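Local coordinates for protein thiamine pyrophosphokinase (Saccharomyces cerevisiae, PDB 1IG0) that transfers a diphosphate group from ATP to thiamine, making thiamine diphosphate and AMP, as yeast's only enzyme for this cofactor, at residues C130-S135 / T167-M172; D36-L41 / L136-P141; P9-I14 / F243-I248; P53-I58 / Y76-D81. One frame throughout, in Å; residues are numbered along the deposited sequence.

Contact 1 (C130-S135 / T167-M172); sequences CVNLIS and TLYNTM
Asn132 and Tyr169 form an amide-on-ring stack at the heart of a helix-helix contact between helix 126-139, which lies against strands 64-68 and 93-96, and the outer helix 164-175. The axes of the two short segments cross at 51° and come within 9.3 Å, and the closest CA pair is that of Asn132 and Tyr169, 5.8 Å apart. The amide of Asn132 lies almost flat on the phenol ring, the planes 9° apart, with Asn132 ND2 3.3 Å above the plane and over the centre of the Tyr169 ring. With CG anti to the backbone N (chi1 173°), Tyr169 extends its ring toward helix 126-139. Ser135 approaches the same ring at its edge, Ser135 CB lying 3.7 Å from Tyr169 CE1. Beyond it, the bent Met172 chain brings Met172 CE to 3.3 Å from Ser135 OG. Replacing Tyr169 with alanine would probably leave the Asn132 amide without its stacking surface and open a gap beside Ser135. No hydrogen bond joins the segments: Asn132 OD1 pairs with His166 ND1, and Ser135 OG with Tyr215 OH and Asn139 ND2. With these two oxygens partnered outside the segments, the contact probably rests mainly on packing and the amide-ring stack.

Contact 2 (D36-L41 / L136-P141); sequences DENSTL and LHFNSP
Asn38 and Phe138 mark the closest backbone approach, 7.7 Å from Asn38 CA to Phe138 CA, where the start of strand 38-43 runs past the C-terminal end of helix 126-139. Phe138 fills the space between them. Its chi1 of -73° sets CG beside the backbone N, and the ring projects to the strand, its face against Asn38 and its edge against Thr40. Asn38 CB makes a CH-pi contact 3.8 Å from the Phe138 centroid, and the amide, tilted 20° from the ring, is offset to one side, with Asn38 CG 3.4 Å from Phe138 CD2. His137 CD2 lies over the opposite face. In the ring plane, Thr40 OG1 is 3.2 Å from Phe138 CE1; the same hydroxyl makes a weak hydrogen bond to Ser39 O. A water completes the join, accepting from Asn38 ND2 at 3.0 Å and donating to Asn139 OD1 at 2.7 Å. A serine in place of Phe138 would probably open a gap between strand and helix and deprive Asn38 CB of its CH-pi partner. Packing thus provides the direct contact, while the hydrogen bonding between the two segments is relayed by water, Asn38 covering the ring with CB and amide while its ND2 donates to the water.

Contact 3 (P9-I14 / F243-I248); sequences PERIKI and FRNTCI
Arg11 and Asn245 have the nearest backbones, yet their CA atoms are 11.4 Å apart, so the long Arg11 side chain, reaching out from the irregular 9-14 segment, crosses most of the distance and meets the short Asn245 amide on helix 241-247. Its chain bends at chi2 and carries the guanidinium across to the helix, where Arg11 NH2 donates to Asn245 OD1 at 2.6 Å. The donor approaches nearly along the C=O axis, with a C=O...donor angle of 161°, but the bond is not straight at the hydrogen, where the angle is 141°. The guanidinium and amide planes are only 5° apart, so the two flat groups meet edge on in a common plane. A second bond fixes the rotation of the guanidinium: Arg11 NH1 donates to Glu10 O at 2.7 Å, from above the carbonyl plane. Next to this pair lies a second arginine. Arg244 CD is 3.9 Å from Arg11 NH2, and Arg244 NH1 comes within 4.0 Å of the same nitrogen. Arg244 itself folds back, bent at chi2 and chi3, and Arg244 NH2 makes a weak hydrogen bond to Ile248 O just past the helix. Elsewhere in the loop, Glu10 forms salt bridges with Arg289 and Lys269, and Lys13 one with Asp293. The contact is an exposed polar link between the loop after strand 4-7 and a helix in the vitamin B1 binding region. Asn245 offers a neutral oxygen and no counter-charge, but any repulsion between the two arginines is probably moderated by Asp293, which touches the Arg11 side chain, and by solvent.

Contact 4 (P53-I58 / Y76-D81); sequences PLFYKI and YDYLDD
Phe55 and Tyr78 meet as an edge-to-face aromatic pair, the edge of the tyrosine directed at the phenylalanine face. The centroids are 5.0 Å apart and the planes stand at 66°. Tyr78 CE2 lies 3.7 Å above the Phe55 ring plane, over its centre, and makes an apolar contact of 3.7 Å with Phe55 CG. Both side chains extend toward each other with CG anti to the backbone N, at chi1 -180° for Phe55 and 178° for Tyr78, which lets the rings bridge backbones whose nearest CA atoms, those of Phe55 and Tyr78, are 10.6 Å apart. Van der Waals contact continues past the ring, where Tyr78 OH passes 3.6 Å from Phe55 CB. The polar side of the arrangement falls to residues nearby: Tyr78 OH hydrogen-bonds to Ile50 O, and Arg52 forms a cation-pi pair with the Tyr78 ring, so the tyrosine is held by Ile50 just before helix 52-61 and by Arg52 at its start, as well as by Phe55. No hydrogen bond joins the two segments directly. The pair links successive helices, 52-61 and 71-78, separated in sequence by strand 64-68. Helix 52-61 connects the adjacent parallel strands 38-43 and 64-68, a beta-alpha-beta crossover in the alpha-beta-alpha catalytic domain.

Contacts 1, 2 and 4 belong to the alpha-beta-alpha part of the chain. Contacts 1 and 2 share helix 126-139; their centres are about 11 Å apart, they touch through Met172 and Ser140, and their segments alternate along the sequence. Contacts 2 and 4, about 23 Å apart between centres, touch where Leu41 meets Ile58. Contact 4 closes before contact 1 opens. Contact 3 spans the sequence of all the others, joining an N-terminal loop to a helix more than 220 residues later; it lies about 40 Å from contact 1 between centres but about 9 Å from contact 4 between nearest atoms. Contacts 1, 2 and 4 thus tie helices around the parallel part of the sheet, with contact 3 in the vitamin B1 binding part.

Contact 1 (C130-S135 / T167-M172)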
# COMPACT_ATOMS: atom_id res chain seq x y z
N CYS B 130 -2.28 -16.29 -12.35
CA CYS B 130 -0.97 -16.18 -12.96
C CYS B 130 0.09 -17.07 -12.33
O CYS B 130 0.78 -17.80 -13.04
CB CYS B 130 -0.49 -14.72 -12.93
SG CYS B 130 -1.38 -13.62 -14.05
N VAL B 131 0.22 -17.03 -11.01
CA VAL B 131 1.22 -17.86 -10.34
C VAL B 131 0.94 -19.35 -10.52
O VAL B 131 1.88 -20.15 -10.62
CB VAL B 131 1.34 -17.52 -8.84
CG1 VAL B 131 1.92 -16.11 -8.67
CG2 VAL B 131 -0.01 -17.62 -8.16
N ASN B 132 -0.33 -19.73 -10.55
CA ASN B 132 -0.68 -21.13 -10.76
C ASN B 132 -0.20 -21.51 -12.16
O ASN B 132 0.39 -22.56 -12.36
CB ASN B 132 -2.19 -21.35 -10.66
CG ASN B 132 -2.69 -21.44 -9.23
OD1 ASN B 132 -3.87 -21.66 -8.99
ND2 ASN B 132 -1.78 -21.27 -8.27
N LEU B 133 -0.47 -20.62 -13.11
CA LEU B 133 -0.08 -20.82 -14.50
C LEU B 133 1.44 -20.91 -14.62
O LEU B 133 1.97 -21.79 -15.30
CB LEU B 133 -0.58 -19.66 -15.36
CG LEU B 133 -0.00 -19.54 -16.77
CD1 LEU B 133 -0.40 -20.76 -17.60
CD2 LEU B 133 -0.51 -18.26 -17.42
N ILE B 134 2.13 -19.98 -13.97
CA ILE B 134 3.59 -19.94 -14.01
C ILE B 134 4.20 -21.24 -13.49
O ILE B 134 5.12 -21.78 -14.11
CB ILE B 134 4.12 -18.75 -13.18
CG1 ILE B 134 3.73 -17.44 -13.87
CG2 ILE B 134 5.64 -18.85 -13.03
CD1 ILE B 134 3.98 -16.20 -13.04
N SER B 135 3.68 -21.75 -12.38
CA SER B 135 4.20 -22.99 -11.81
C SER B 135 3.95 -24.15 -12.78
O SER B 135 4.83 -24.99 -12.99
CB SER B 135 3.55 -23.29 -10.46
OG SER B 135 4.19 -24.38 -9.83
N THR B 167 -7.36 -26.14 -10.97
CA THR B 167 -7.56 -27.59 -10.85
C THR B 167 -6.29 -28.32 -11.27
O THR B 167 -5.83 -29.24 -10.59
CB THR B 167 -8.73 -28.06 -11.73
OG1 THR B 167 -9.92 -27.32 -11.39
CG2 THR B 167 -8.99 -29.55 -11.52
N LEU B 168 -5.73 -27.91 -12.41
CA LEU B 168 -4.51 -28.52 -12.92
C LEU B 168 -3.35 -28.26 -11.97
O LEU B 168 -2.51 -29.13 -11.74
CB LEU B 168 -4.17 -27.96 -14.30
CG LEU B 168 -5.12 -28.32 -15.45
CD1 LEU B 168 -4.69 -27.60 -16.72
CD2 LEU B 168 -5.11 -29.82 -15.66
N TYR B 169 -3.29 -27.05 -11.42
CA TYR B 169 -2.24 -26.68 -10.48
C TYR B 169 -2.31 -27.55 -9.22
O TYR B 169 -1.30 -28.09 -8.77
CB TYR B 169 -2.40 -25.20 -10.08
CG TYR B 169 -1.46 -24.76 -8.98
CD1 TYR B 169 -0.13 -24.45 -9.24
CD2 TYR B 169 -1.91 -24.68 -7.66
CE1 TYR B 169 0.74 -24.07 -8.22
CE2 TYR B 169 -1.05 -24.31 -6.63
CZ TYR B 169 0.27 -24.00 -6.92
OH TYR B 169 1.11 -23.63 -5.89
N ASN B 170 -3.51 -27.67 -8.66
CA ASN B 170 -3.71 -28.48 -7.46
C ASN B 170 -3.29 -29.92 -7.68
O ASN B 170 -2.62 -30.52 -6.83
CB ASN B 170 -5.18 -28.42 -7.03
CG ASN B 170 -5.55 -27.12 -6.35
OD1 ASN B 170 -6.73 -26.80 -6.17
ND2 ASN B 170 -4.54 -26.36 -5.94
N THR B 171 -3.67 -30.48 -8.82
CA THR B 171 -3.33 -31.86 -9.14
C THR B 171 -1.82 -32.03 -9.23
O THR B 171 -1.27 -32.98 -8.67
CB THR B 171 -3.97 -32.30 -10.48
OG1 THR B 171 -5.39 -32.24 -10.37
CG2 THR B 171 -3.54 -33.72 -10.84
N MET B 172 -1.16 -31.12 -9.93
CA MET B 172 0.29 -31.17 -10.07
C MET B 172 0.98 -31.10 -8.71
O MET B 172 1.86 -31.91 -8.40
CB MET B 172 0.78 -30.01 -10.94
CG MET B 172 2.30 -29.82 -10.90
SD MET B 172 2.84 -28.27 -11.67
CE MET B 172 2.33 -27.10 -10.40

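Contact 2 (D36-L41 / L136-P141)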
# COMPACT_ATOMS: atom_id res chain seq x y z
N ASP B 36 21.08 -20.68 -12.68
CA ASP B 36 20.50 -22.01 -12.49
C ASP B 36 19.00 -22.06 -12.19
O ASP B 36 18.40 -23.13 -12.20
CB ASP B 36 21.25 -22.74 -11.36
CG ASP B 36 21.06 -24.25 -11.40
OD1 ASP B 36 20.05 -24.72 -11.97
OD2 ASP B 36 21.92 -24.97 -10.85
N GLU B 37 18.38 -20.91 -11.93
CA GLU B 37 16.96 -20.91 -11.61
C GLU B 37 16.06 -20.41 -12.73
O GLU B 37 16.52 -19.73 -13.65
CB GLU B 37 16.72 -20.08 -10.35
CG GLU B 37 16.84 -18.58 -10.57
CD GLU B 37 16.99 -17.81 -9.26
OE1 GLU B 37 16.60 -18.35 -8.21
OE2 GLU B 37 17.50 -16.67 -9.29
N ASN B 38 14.78 -20.75 -12.66
CA ASN B 38 13.82 -20.29 -13.65
C ASN B 38 13.47 -18.86 -13.29
O ASN B 38 13.71 -18.43 -12.16
CB ASN B 38 12.55 -21.15 -13.65
CG ASN B 38 12.74 -22.47 -14.36
OD1 ASN B 38 13.29 -22.51 -15.47
ND2 ASN B 38 12.28 -23.56 -13.75
N SER B 39 12.92 -18.11 -14.23
CA SER B 39 12.57 -16.72 -13.97
C SER B 39 11.34 -16.28 -14.74
O SER B 39 11.03 -16.80 -15.81
CB SER B 39 13.75 -15.81 -14.32
OG SER B 39 14.12 -15.96 -15.68
N THR B 40 10.64 -15.30 -14.19
CA THR B 40 9.43 -14.78 -14.81
C THR B 40 9.22 -13.31 -14.48
O THR B 40 9.47 -12.88 -13.35
CB THR B 40 8.17 -15.55 -14.35
OG1 THR B 40 8.30 -16.94 -14.70
CG2 THR B 40 6.92 -14.98 -15.01
N LEU B 41 8.76 -12.56 -15.47
CA LEU B 41 8.45 -11.16 -15.29
C LEU B 41 6.93 -11.11 -15.36
O LEU B 41 6.34 -11.39 -16.40
CB LEU B 41 9.04 -10.30 -16.41
CG LEU B 41 8.63 -8.82 -16.39
CD1 LEU B 41 9.09 -8.17 -15.09
CD2 LEU B 41 9.22 -8.11 -17.60
N LEU B 136 2.75 -24.20 -13.35
CA LEU B 136 2.42 -25.26 -14.30
C LEU B 136 3.37 -25.21 -15.49
O LEU B 136 3.87 -26.23 -15.95
CB LEU B 136 0.97 -25.10 -14.78
CG LEU B 136 -0.13 -25.56 -13.82
CD1 LEU B 136 -1.49 -25.14 -14.36
CD2 LEU B 136 -0.06 -27.07 -13.63
N HIS B 137 3.61 -24.00 -15.99
CA HIS B 137 4.49 -23.81 -17.14
C HIS B 137 5.87 -24.44 -16.91
O HIS B 137 6.39 -25.14 -17.77
CB HIS B 137 4.68 -22.32 -17.43
CG HIS B 137 5.70 -22.04 -18.48
ND1 HIS B 137 5.42 -22.08 -19.83
CD2 HIS B 137 7.02 -21.76 -18.38
CE1 HIS B 137 6.52 -21.84 -20.52
NE2 HIS B 137 7.51 -21.64 -19.66
N PHE B 138 6.45 -24.17 -15.74
CA PHE B 138 7.77 -24.68 -15.42
C PHE B 138 7.83 -26.07 -14.79
O PHE B 138 8.81 -26.79 -14.98
CB PHE B 138 8.50 -23.70 -14.48
CG PHE B 138 8.97 -22.45 -15.15
CD1 PHE B 138 8.48 -21.21 -14.76
CD2 PHE B 138 9.92 -22.50 -16.17
CE1 PHE B 138 8.92 -20.04 -15.38
CE2 PHE B 138 10.37 -21.34 -16.79
CZ PHE B 138 9.87 -20.11 -16.39
N ASN B 139 6.79 -26.45 -14.06
CA ASN B 139 6.82 -27.73 -13.37
C ASN B 139 5.91 -28.86 -13.84
O ASN B 139 5.95 -29.96 -13.28
CB ASN B 139 6.61 -27.49 -11.87
CG ASN B 139 7.53 -26.41 -11.33
OD1 ASN B 139 8.74 -26.46 -11.54
ND2 ASN B 139 6.97 -25.44 -10.62
N SER B 140 5.09 -28.60 -14.86
CA SER B 140 4.20 -29.64 -15.37
C SER B 140 4.41 -29.89 -16.86
O SER B 140 3.84 -29.19 -17.70
CB SER B 140 2.74 -29.27 -15.12
OG SER B 140 1.87 -30.22 -15.73
N PRO B 141 5.25 -30.88 -17.21
CA PRO B 141 5.50 -31.18 -18.62
C PRO B 141 4.20 -31.50 -19.36
O PRO B 141 4.07 -31.25 -20.56
CB PRO B 141 6.44 -32.37 -18.55
CG PRO B 141 7.21 -32.12 -17.30
CD PRO B 141 6.11 -31.71 -16.34
O HOH W 1 10.40 -24.29 -11.51

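Contact 3 (P9-I14 / F243-I248)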
# COMPACT_ATOMS: atom_id res chain seq x y z
N PRO B 9 26.21 5.48 13.43
CA PRO B 9 26.78 6.56 12.61
C PRO B 9 26.40 6.13 11.19
O PRO B 9 25.85 5.04 11.01
CB PRO B 9 28.28 6.45 12.89
CG PRO B 9 28.47 5.00 13.25
CD PRO B 9 27.27 4.73 14.12
N GLU B 10 26.69 6.94 10.19
CA GLU B 10 26.29 6.60 8.82
C GLU B 10 26.86 5.31 8.23
O GLU B 10 26.24 4.72 7.34
CB GLU B 10 26.59 7.77 7.89
CG GLU B 10 25.51 8.01 6.86
CD GLU B 10 24.12 8.05 7.47
OE1 GLU B 10 23.90 8.78 8.46
OE2 GLU B 10 23.23 7.34 6.96
N ARG B 11 28.02 4.87 8.70
CA ARG B 11 28.62 3.64 8.17
C ARG B 11 29.33 2.80 9.23
O ARG B 11 30.18 3.30 9.97
CB ARG B 11 29.61 3.97 7.05
CG ARG B 11 28.97 4.44 5.75
CD ARG B 11 28.37 3.28 4.97
NE ARG B 11 27.80 3.70 3.69
CZ ARG B 11 26.68 4.40 3.56
NH1 ARG B 11 25.99 4.76 4.63
NH2 ARG B 11 26.25 4.75 2.35
N ILE B 12 28.97 1.52 9.30
CA ILE B 12 29.58 0.60 10.25
C ILE B 12 29.81 -0.74 9.56
O ILE B 12 29.43 -0.95 8.41
CB ILE B 12 28.67 0.32 11.47
CG1 ILE B 12 27.44 -0.49 11.03
CG2 ILE B 12 28.23 1.63 12.11
CD1 ILE B 12 26.60 -1.03 12.18
N LYS B 13 30.46 -1.65 10.29
CA LYS B 13 30.71 -3.00 9.81
C LYS B 13 30.09 -3.91 10.85
O LYS B 13 30.31 -3.74 12.05
CB LYS B 13 32.21 -3.30 9.72
CG LYS B 13 32.92 -2.78 8.47
CD LYS B 13 34.36 -3.29 8.44
CE LYS B 13 35.06 -2.97 7.12
NZ LYS B 13 35.12 -1.51 6.85
N ILE B 14 29.28 -4.85 10.41
CA ILE B 14 28.65 -5.76 11.33
C ILE B 14 29.53 -6.98 11.39
O ILE B 14 30.46 -7.13 10.60
CB ILE B 14 27.23 -6.17 10.87
CG1 ILE B 14 27.29 -7.11 9.64
CG2 ILE B 14 26.44 -4.93 10.52
CD1 ILE B 14 25.94 -7.55 9.15
N PHE B 243 26.78 0.05 -5.57
CA PHE B 243 25.39 -0.17 -5.96
C PHE B 243 24.45 0.44 -4.93
O PHE B 243 23.51 1.15 -5.27
CB PHE B 243 25.11 -1.68 -6.07
CG PHE B 243 23.64 -2.02 -6.22
CD1 PHE B 243 22.94 -1.65 -7.36
CD2 PHE B 243 22.97 -2.71 -5.21
CE1 PHE B 243 21.58 -1.97 -7.50
CE2 PHE B 243 21.61 -3.03 -5.34
CZ PHE B 243 20.92 -2.66 -6.49
N ARG B 244 24.73 0.16 -3.66
CA ARG B 244 23.90 0.67 -2.57
C ARG B 244 23.91 2.20 -2.53
O ARG B 244 22.86 2.83 -2.34
CB ARG B 244 24.38 0.09 -1.23
CG ARG B 244 25.35 0.95 -0.44
CD ARG B 244 24.62 1.68 0.68
NE ARG B 244 23.53 2.51 0.18
CZ ARG B 244 22.63 3.11 0.95
NH1 ARG B 244 22.68 2.98 2.27
NH2 ARG B 244 21.67 3.84 0.40
N ASN B 245 25.08 2.81 -2.71
CA ASN B 245 25.19 4.26 -2.68
C ASN B 245 24.53 4.95 -3.87
O ASN B 245 23.99 6.05 -3.75
CB ASN B 245 26.66 4.68 -2.62
CG ASN B 245 27.32 4.34 -1.30
OD1 ASN B 245 26.78 4.64 -0.24
ND2 ASN B 245 28.49 3.72 -1.36
N THR B 246 24.57 4.30 -5.03
CA THR B 246 24.01 4.87 -6.25
C THR B 246 22.52 4.61 -6.47
O THR B 246 21.81 5.50 -6.94
CB THR B 246 24.77 4.36 -7.50
OG1 THR B 246 26.17 4.61 -7.34
CG2 THR B 246 24.27 5.07 -8.75
N CYS B 247 22.05 3.42 -6.11
CA CYS B 247 20.65 3.07 -6.36
C CYS B 247 19.74 2.83 -5.16
O CYS B 247 18.54 2.65 -5.33
CB CYS B 247 20.59 1.83 -7.25
SG CYS B 247 21.78 1.83 -8.61
N ILE B 248 20.29 2.83 -3.94
CA ILE B 248 19.45 2.55 -2.78
C ILE B 248 19.22 3.74 -1.85
O ILE B 248 20.14 4.50 -1.55
CB ILE B 248 20.03 1.38 -1.95
CG1 ILE B 248 20.23 0.16 -2.86
CG2 ILE B 248 19.09 1.03 -0.80
CD1 ILE B 248 18.96 -0.30 -3.57

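Contact 4 (P53-I58 / Y76-D81)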
# COMPACT_ATOMS: atom_id res chain seq x y z
N PRO B 53 14.76 1.94 -20.76
CA PRO B 53 16.04 1.23 -20.73
C PRO B 53 16.04 0.11 -19.69
O PRO B 53 16.55 -0.98 -19.92
CB PRO B 53 17.03 2.34 -20.38
CG PRO B 53 16.41 3.54 -21.03
CD PRO B 53 14.97 3.39 -20.63
N LEU B 54 15.45 0.40 -18.53
CA LEU B 54 15.37 -0.57 -17.45
C LEU B 54 14.43 -1.72 -17.84
O LEU B 54 14.74 -2.89 -17.62
CB LEU B 54 14.86 0.09 -16.17
CG LEU B 54 14.82 -0.81 -14.93
CD1 LEU B 54 16.22 -1.31 -14.62
CD2 LEU B 54 14.26 -0.03 -13.75
N PHE B 55 13.29 -1.37 -18.42
CA PHE B 55 12.31 -2.36 -18.85
C PHE B 55 12.95 -3.37 -19.79
O PHE B 55 12.81 -4.58 -19.61
CB PHE B 55 11.14 -1.67 -19.55
CG PHE B 55 10.07 -2.63 -20.02
CD1 PHE B 55 9.14 -3.15 -19.12
CD2 PHE B 55 10.01 -3.02 -21.35
CE1 PHE B 55 8.17 -4.05 -19.54
CE2 PHE B 55 9.04 -3.93 -21.78
CZ PHE B 55 8.12 -4.44 -20.87
N TYR B 56 13.65 -2.86 -20.80
CA TYR B 56 14.32 -3.70 -21.78
C TYR B 56 15.26 -4.69 -21.11
O TYR B 56 15.32 -5.86 -21.48
CB TYR B 56 15.14 -2.83 -22.75
CG TYR B 56 14.35 -1.77 -23.48
CD1 TYR B 56 14.97 -0.61 -23.93
CD2 TYR B 56 12.99 -1.93 -23.74
CE1 TYR B 56 14.26 0.38 -24.61
CE2 TYR B 56 12.27 -0.95 -24.43
CZ TYR B 56 12.91 0.20 -24.86
OH TYR B 56 12.21 1.17 -25.53
N LYS B 57 15.99 -4.21 -20.11
CA LYS B 57 16.95 -5.03 -19.38
C LYS B 57 16.29 -6.10 -18.53
O LYS B 57 16.68 -7.27 -18.58
CB LYS B 57 17.83 -4.14 -18.49
CG LYS B 57 18.94 -4.90 -17.78
CD LYS B 57 19.83 -5.62 -18.78
CE LYS B 57 20.97 -6.34 -18.09
NZ LYS B 57 21.83 -7.06 -19.07
N ILE B 58 15.29 -5.71 -17.75
CA ILE B 58 14.57 -6.65 -16.89
C ILE B 58 13.87 -7.70 -17.74
O ILE B 58 13.75 -8.86 -17.34
CB ILE B 58 13.55 -5.91 -16.01
CG1 ILE B 58 14.29 -5.08 -14.96
CG2 ILE B 58 12.60 -6.91 -15.36
CD1 ILE B 58 13.39 -4.21 -14.12
N TYR B 76 0.55 -3.17 -24.17
CA TYR B 76 0.25 -2.72 -25.53
C TYR B 76 0.43 -1.21 -25.65
O TYR B 76 1.10 -0.73 -26.57
CB TYR B 76 -1.19 -3.09 -25.89
CG TYR B 76 -1.58 -2.76 -27.31
CD1 TYR B 76 -1.15 -3.55 -28.38
CD2 TYR B 76 -2.38 -1.65 -27.59
CE1 TYR B 76 -1.51 -3.25 -29.69
CE2 TYR B 76 -2.74 -1.34 -28.90
CZ TYR B 76 -2.31 -2.14 -29.94
OH TYR B 76 -2.67 -1.83 -31.23
N ASP B 77 -0.17 -0.46 -24.73
CA ASP B 77 -0.08 0.99 -24.75
C ASP B 77 1.31 1.48 -24.35
O ASP B 77 1.83 2.44 -24.92
CB ASP B 77 -1.12 1.62 -23.81
CG ASP B 77 -2.54 1.31 -24.23
OD1 ASP B 77 -2.81 1.28 -25.45
OD2 ASP B 77 -3.40 1.11 -23.34
N TYR B 78 1.91 0.82 -23.36
CA TYR B 78 3.23 1.20 -22.89
C TYR B 78 4.19 1.34 -24.07
O TYR B 78 5.06 2.21 -24.07
CB TYR B 78 3.77 0.15 -21.92
CG TYR B 78 5.17 0.42 -21.42
CD1 TYR B 78 5.45 1.57 -20.68
CD2 TYR B 78 6.21 -0.47 -21.67
CE1 TYR B 78 6.74 1.83 -20.21
CE2 TYR B 78 7.51 -0.22 -21.21
CZ TYR B 78 7.76 0.93 -20.47
OH TYR B 78 9.04 1.18 -20.01
N LEU B 79 4.01 0.49 -25.07
CA LEU B 79 4.87 0.51 -26.25
C LEU B 79 4.15 1.11 -27.45
O LEU B 79 4.36 0.69 -28.59
CB LEU B 79 5.36 -0.91 -26.55
CG LEU B 79 6.10 -1.56 -25.37
CD1 LEU B 79 6.57 -2.95 -25.75
CD2 LEU B 79 7.27 -0.69 -24.96
N ASP B 80 3.31 2.11 -27.18
CA ASP B 80 2.54 2.80 -28.20
C ASP B 80 3.32 3.13 -29.46
O ASP B 80 2.84 2.96 -30.58
CB ASP B 80 2.02 4.15 -27.67
CG ASP B 80 0.75 4.02 -26.88
OD1 ASP B 80 -0.17 3.32 -27.34
OD2 ASP B 80 0.65 4.66 -25.81
N ASP B 81 4.54 3.61 -29.26
CA ASP B 81 5.37 4.08 -30.35
C ASP B 81 5.99 3.11 -31.39
O ASP B 81 5.47 2.97 -32.51
CB ASP B 81 6.41 5.02 -29.73
CG ASP B 81 5.78 6.03 -28.82
OD1 ASP B 81 4.62 6.42 -29.12
OD2 ASP B 81 6.44 6.42 -27.83